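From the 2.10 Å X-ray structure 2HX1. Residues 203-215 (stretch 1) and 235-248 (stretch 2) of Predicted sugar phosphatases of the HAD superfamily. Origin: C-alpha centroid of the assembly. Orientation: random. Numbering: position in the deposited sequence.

Stretch 1, residues 203-215: GKPDSQMFMFAYD
Stretch 2 (235-248) LHTDILGGNKFGLD

The contact is a close backbone-to-backbone approach of a cis-proline loop to a glycine in a helix, flanked by a buried salt bridge at one end and an aromatic cluster at the other, and it buries 599 Å² in all. Stretch 1 runs as a loop through Ser207 and then as a helix that begins at Gln208 and runs on past Asp215; stretch 2 is helical from Leu235, with a wider pi-type turn at 235-239 in which Leu240 N bonds to Leu235 O (2.7 Å). The two helix axes come no nearer than 10.6 Å, with their N-to-C directions 55° apart (signed crossing angle -55°), so it is the loop before the first helix that makes the tightest approach.

There the CA atoms of Pro205 and Gly241 lie 3.6 Å apart. Pro205 follows a cis peptide bond, has phi/psi of -85/12 and a C-gamma endo ring, and Asp206 N closes the turn onto Gly203 O at 3.0 Å. The absence of a side chain at Gly241 (-57/-53) permits this approach: an ideal CB would point toward the loop and sit 2.9 Å from Pro205 CA, a clash. The backbones instead exchange CA-H...O contacts, Gly241 CA to Pro205 O at 3.4 Å and Pro205 CA to Thr237 O at 3.6 Å. A water donates to both Pro205 O and Gly241 O, at 2.7 Å each, while a second donates to Pro205 O (2.8 Å) and accepts from Lys244 NZ (3.0 Å), linking the loop to the helix.

Lys204 (-54/141) directs its CB toward the helix and extends through an m, t, m, t side chain to place NZ 2.8 Å from Asp238 OD1. This salt bridge is the one direct hydrogen bond between the stretches. Asp238, with chi1 m, has its CA-to-CB bond pointing away, yet the end of its side chain comes nearer and meets the lysine.

On the other side of Pro205 in sequence, the register continues with Ser207 and Phe245, whose CA atoms are 6.3 Å apart. Phe245 (chi1 t, chi2 66°) points toward stretch 1 and has the largest area covered, 121 Å². Phe210 CB lies over one face of the Phe245 ring, 3.9 Å from that ring's centroid, and at the edge Phe245 meets Met211, a selenomethionine (chi t, p, p) with CE 3.7 Å from Phe245 CE1. Ser207 CB, with chi1 p, approaches Phe245 CD1 to 3.5 Å.

Phe210 (chi1 m, chi2 -31°) points back toward stretch 2. Its ring and that of Phe245 are obliquely paired, with centroids 5.8 Å apart and planes at 40°. Leu247 CD1 (m, t rotamer) covers one face of the Phe210 ring at 3.9 Å from the centroid, whereas Gly241 O lies at the edge, 3.4 Å from Phe210 CE2. Leu247 reaches this position after a Schellman motif: Gly246 takes phi/psi of 102/0, Gly246 N bonds to Asn243 O (3.0 Å), and Leu247 N to Gly242 O (2.9 Å).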

# COMPACT_ATOMS: atom_id res chain seq x y z
N GLY A 203 -14.26 -15.67 3.14
CA GLY A 203 -13.78 -16.38 4.30
C GLY A 203 -13.36 -15.42 5.37
O GLY A 203 -13.49 -14.19 5.22
N LYS A 204 -12.81 -15.99 6.44
CA LYS A 204 -12.34 -15.22 7.59
C LYS A 204 -11.38 -14.15 7.09
O LYS A 204 -10.56 -14.44 6.24
CB LYS A 204 -11.63 -16.14 8.61
CG LYS A 204 -12.45 -17.40 9.05
CD LYS A 204 -11.60 -18.36 9.87
CE LYS A 204 -10.59 -19.13 9.02
NZ LYS A 204 -9.98 -20.23 9.77
N PRO A 205 -11.45 -12.94 7.66
CA PRO A 205 -12.21 -12.45 8.82
C PRO A 205 -13.67 -12.00 8.57
O PRO A 205 -14.29 -11.39 9.47
CB PRO A 205 -11.41 -11.24 9.25
CG PRO A 205 -10.90 -10.67 7.97
CD PRO A 205 -10.58 -11.88 7.11
N ASP A 206 -14.23 -12.30 7.39
CA ASP A 206 -15.66 -12.09 7.14
C ASP A 206 -16.41 -13.03 8.08
O ASP A 206 -15.79 -13.90 8.70
CB ASP A 206 -16.07 -12.45 5.70
CG ASP A 206 -15.50 -11.49 4.63
OD1 ASP A 206 -14.93 -10.40 4.97
OD2 ASP A 206 -15.67 -11.84 3.43
N SER A 207 -17.73 -12.86 8.16
CA SER A 207 -18.55 -13.51 9.18
C SER A 207 -19.63 -14.44 8.63
O SER A 207 -20.43 -14.98 9.43
CB SER A 207 -19.21 -12.44 10.03
OG SER A 207 -20.20 -11.76 9.29
N GLN A 208 -19.68 -14.64 7.30
CA GLN A 208 -20.73 -15.49 6.71
C GLN A 208 -20.67 -16.91 7.19
O GLN A 208 -21.70 -17.49 7.49
CB GLN A 208 -20.75 -15.46 5.17
CG GLN A 208 -21.14 -14.09 4.56
CD GLN A 208 -21.58 -14.16 3.09
OE1 GLN A 208 -22.63 -14.70 2.78
NE2 GLN A 208 -20.77 -13.61 2.18
N MSE A 209 -19.47 -17.47 7.30
CA MSE A 209 -19.35 -18.88 7.69
C MSE A 209 -19.78 -19.06 9.15
O MSE A 209 -20.50 -20.06 9.49
CB MSE A 209 -17.95 -19.40 7.48
CG MSE A 209 -17.62 -19.70 6.03
SE MSE A 209 -15.83 -20.44 5.87
CE MSE A 209 -14.70 -19.04 6.61
N PHE A 210 -19.33 -18.11 9.98
CA PHE A 210 -19.70 -18.07 11.40
C PHE A 210 -21.20 -18.01 11.51
O PHE A 210 -21.79 -18.73 12.30
CB PHE A 210 -19.14 -16.82 12.11
CG PHE A 210 -17.63 -16.74 12.18
CD1 PHE A 210 -16.84 -17.87 12.26
CD2 PHE A 210 -17.01 -15.50 12.20
CE1 PHE A 210 -15.44 -17.75 12.36
CE2 PHE A 210 -15.64 -15.38 12.27
CZ PHE A 210 -14.84 -16.51 12.36
N MSE A 211 -21.83 -17.16 10.73
CA MSE A 211 -23.27 -16.98 10.81
C MSE A 211 -24.03 -18.28 10.43
O MSE A 211 -25.08 -18.60 10.99
CB MSE A 211 -23.68 -15.81 9.91
CG MSE A 211 -25.15 -15.47 9.99
SE MSE A 211 -25.87 -15.15 11.85
CE MSE A 211 -25.52 -13.19 12.18
N PHE A 212 -23.51 -18.99 9.45
CA PHE A 212 -24.07 -20.26 9.00
C PHE A 212 -24.03 -21.32 10.13
O PHE A 212 -25.04 -21.95 10.43
CB PHE A 212 -23.32 -20.73 7.73
CG PHE A 212 -23.77 -22.06 7.25
CD1 PHE A 212 -24.97 -22.20 6.60
CD2 PHE A 212 -23.00 -23.19 7.49
CE1 PHE A 212 -25.40 -23.45 6.17
CE2 PHE A 212 -23.43 -24.44 7.09
CZ PHE A 212 -24.61 -24.58 6.42
N ALA A 213 -22.88 -21.44 10.78
CA ALA A 213 -22.69 -22.37 11.89
C ALA A 213 -23.56 -21.95 13.06
O ALA A 213 -24.22 -22.78 13.69
CB ALA A 213 -21.22 -22.41 12.33
N TYR A 214 -23.56 -20.65 13.36
CA TYR A 214 -24.33 -20.13 14.49
C TYR A 214 -25.81 -20.42 14.30
O TYR A 214 -26.48 -20.88 15.22
CB TYR A 214 -24.10 -18.62 14.62
CG TYR A 214 -24.82 -17.92 15.78
CD1 TYR A 214 -24.72 -18.39 17.10
CD2 TYR A 214 -25.54 -16.77 15.56
CE1 TYR A 214 -25.34 -17.73 18.14
CE2 TYR A 214 -26.18 -16.10 16.60
CZ TYR A 214 -26.08 -16.58 17.90
OH TYR A 214 -26.73 -15.89 18.92
N ASP A 215 -26.32 -20.11 13.12
CA ASP A 215 -27.73 -20.36 12.82
C ASP A 215 -28.08 -21.86 13.00
O ASP A 215 -29.14 -22.18 13.51
CB ASP A 215 -28.05 -19.93 11.38
CG ASP A 215 -29.51 -20.03 11.06
OD1 ASP A 215 -30.31 -19.40 11.79
OD2 ASP A 215 -29.85 -20.74 10.10
N LEU A 235 -3.89 -13.85 13.70
CA LEU A 235 -4.63 -12.71 14.29
C LEU A 235 -5.63 -12.06 13.30
O LEU A 235 -6.79 -11.80 13.61
CB LEU A 235 -3.64 -11.65 14.82
CG LEU A 235 -2.92 -12.08 16.11
CD1 LEU A 235 -1.62 -11.32 16.34
CD2 LEU A 235 -3.79 -11.96 17.38
N HIS A 236 -5.15 -11.80 12.11
CA HIS A 236 -5.87 -10.95 11.20
C HIS A 236 -6.96 -11.71 10.46
O HIS A 236 -7.75 -11.08 9.77
CB HIS A 236 -4.91 -10.27 10.19
CG HIS A 236 -3.88 -11.20 9.63
ND1 HIS A 236 -4.02 -11.82 8.41
CD2 HIS A 236 -2.70 -11.63 10.15
CE1 HIS A 236 -2.96 -12.59 8.19
NE2 HIS A 236 -2.15 -12.49 9.23
N THR A 237 -7.04 -13.04 10.62
CA THR A 237 -8.12 -13.81 10.03
C THR A 237 -9.04 -14.47 11.12
O THR A 237 -10.23 -14.09 11.31
CB THR A 237 -7.59 -14.92 9.04
OG1 THR A 237 -6.69 -15.79 9.72
CG2 THR A 237 -6.83 -14.34 7.84
N ASP A 238 -8.49 -15.43 11.84
CA ASP A 238 -9.23 -16.13 12.90
C ASP A 238 -9.67 -15.24 14.08
O ASP A 238 -10.83 -15.27 14.47
CB ASP A 238 -8.40 -17.29 13.46
CG ASP A 238 -7.84 -18.18 12.37
OD1 ASP A 238 -8.59 -18.50 11.42
OD2 ASP A 238 -6.64 -18.51 12.46
N ILE A 239 -8.74 -14.49 14.65
CA ILE A 239 -8.99 -13.78 15.90
C ILE A 239 -9.78 -12.52 15.61
O ILE A 239 -10.77 -12.28 16.27
CB ILE A 239 -7.68 -13.43 16.63
CG1 ILE A 239 -6.78 -14.67 16.76
CG2 ILE A 239 -8.01 -12.83 18.01
CD1 ILE A 239 -7.45 -15.90 17.38
N LEU A 240 -9.33 -11.73 14.63
CA LEU A 240 -10.08 -10.53 14.19
C LEU A 240 -11.48 -10.92 13.76
O LEU A 240 -12.47 -10.34 14.22
CB LEU A 240 -9.33 -9.83 13.03
CG LEU A 240 -9.98 -8.59 12.39
CD1 LEU A 240 -10.17 -7.55 13.44
CD2 LEU A 240 -9.20 -8.03 11.19
N GLY A 241 -11.56 -11.94 12.90
CA GLY A 241 -12.83 -12.41 12.38
C GLY A 241 -13.79 -12.80 13.48
O GLY A 241 -14.91 -12.31 13.53
N GLY A 242 -13.34 -13.67 14.39
CA GLY A 242 -14.15 -14.09 15.54
C GLY A 242 -14.58 -12.94 16.44
O GLY A 242 -15.73 -12.82 16.82
N ASN A 243 -13.63 -12.08 16.79
CA ASN A 243 -13.93 -10.95 17.68
C ASN A 243 -15.02 -10.02 17.12
O ASN A 243 -15.99 -9.66 17.80
CB ASN A 243 -12.63 -10.18 17.91
CG ASN A 243 -11.77 -10.78 18.98
OD1 ASN A 243 -12.19 -11.67 19.72
ND2 ASN A 243 -10.55 -10.27 19.11
N LYS A 244 -14.86 -9.65 15.85
CA LYS A 244 -15.83 -8.78 15.21
C LYS A 244 -17.24 -9.37 15.21
O LYS A 244 -18.20 -8.64 15.32
CB LYS A 244 -15.40 -8.47 13.77
CG LYS A 244 -14.21 -7.62 13.63
CD LYS A 244 -13.90 -7.32 12.15
CE LYS A 244 -14.91 -6.31 11.53
NZ LYS A 244 -14.50 -5.95 10.11
N PHE A 245 -17.34 -10.69 15.08
CA PHE A 245 -18.64 -11.36 15.07
C PHE A 245 -19.22 -11.55 16.46
O PHE A 245 -20.38 -11.90 16.58
CB PHE A 245 -18.53 -12.73 14.41
CG PHE A 245 -19.85 -13.36 14.11
CD1 PHE A 245 -20.71 -12.79 13.18
CD2 PHE A 245 -20.24 -14.52 14.73
CE1 PHE A 245 -21.93 -13.36 12.90
CE2 PHE A 245 -21.48 -15.11 14.46
CZ PHE A 245 -22.32 -14.54 13.53
N GLY A 246 -18.43 -11.34 17.50
CA GLY A 246 -18.91 -11.50 18.88
C GLY A 246 -18.48 -12.80 19.53
O GLY A 246 -18.80 -13.05 20.69
N LEU A 247 -17.73 -13.63 18.80
CA LEU A 247 -17.28 -14.91 19.37
C LEU A 247 -16.17 -14.66 20.39
O LEU A 247 -15.48 -13.65 20.32
CB LEU A 247 -16.78 -15.85 18.27
CG LEU A 247 -17.70 -16.13 17.08
CD1 LEU A 247 -17.01 -17.04 16.06
CD2 LEU A 247 -19.02 -16.75 17.59
N ASP A 248 -16.01 -15.56 21.36
CA ASP A 248 -14.75 -15.52 22.13
C ASP A 248 -13.72 -16.13 21.19
O ASP A 248 -14.08 -16.86 20.26
CB ASP A 248 -14.82 -16.33 23.42
CG ASP A 248 -15.40 -15.53 24.58
OD1 ASP A 248 -15.85 -14.38 24.40
OD2 ASP A 248 -15.40 -16.08 25.71
O HOH W 1 -16.29 -11.41 11.34
O HOH W 2 -14.67 -8.65 8.85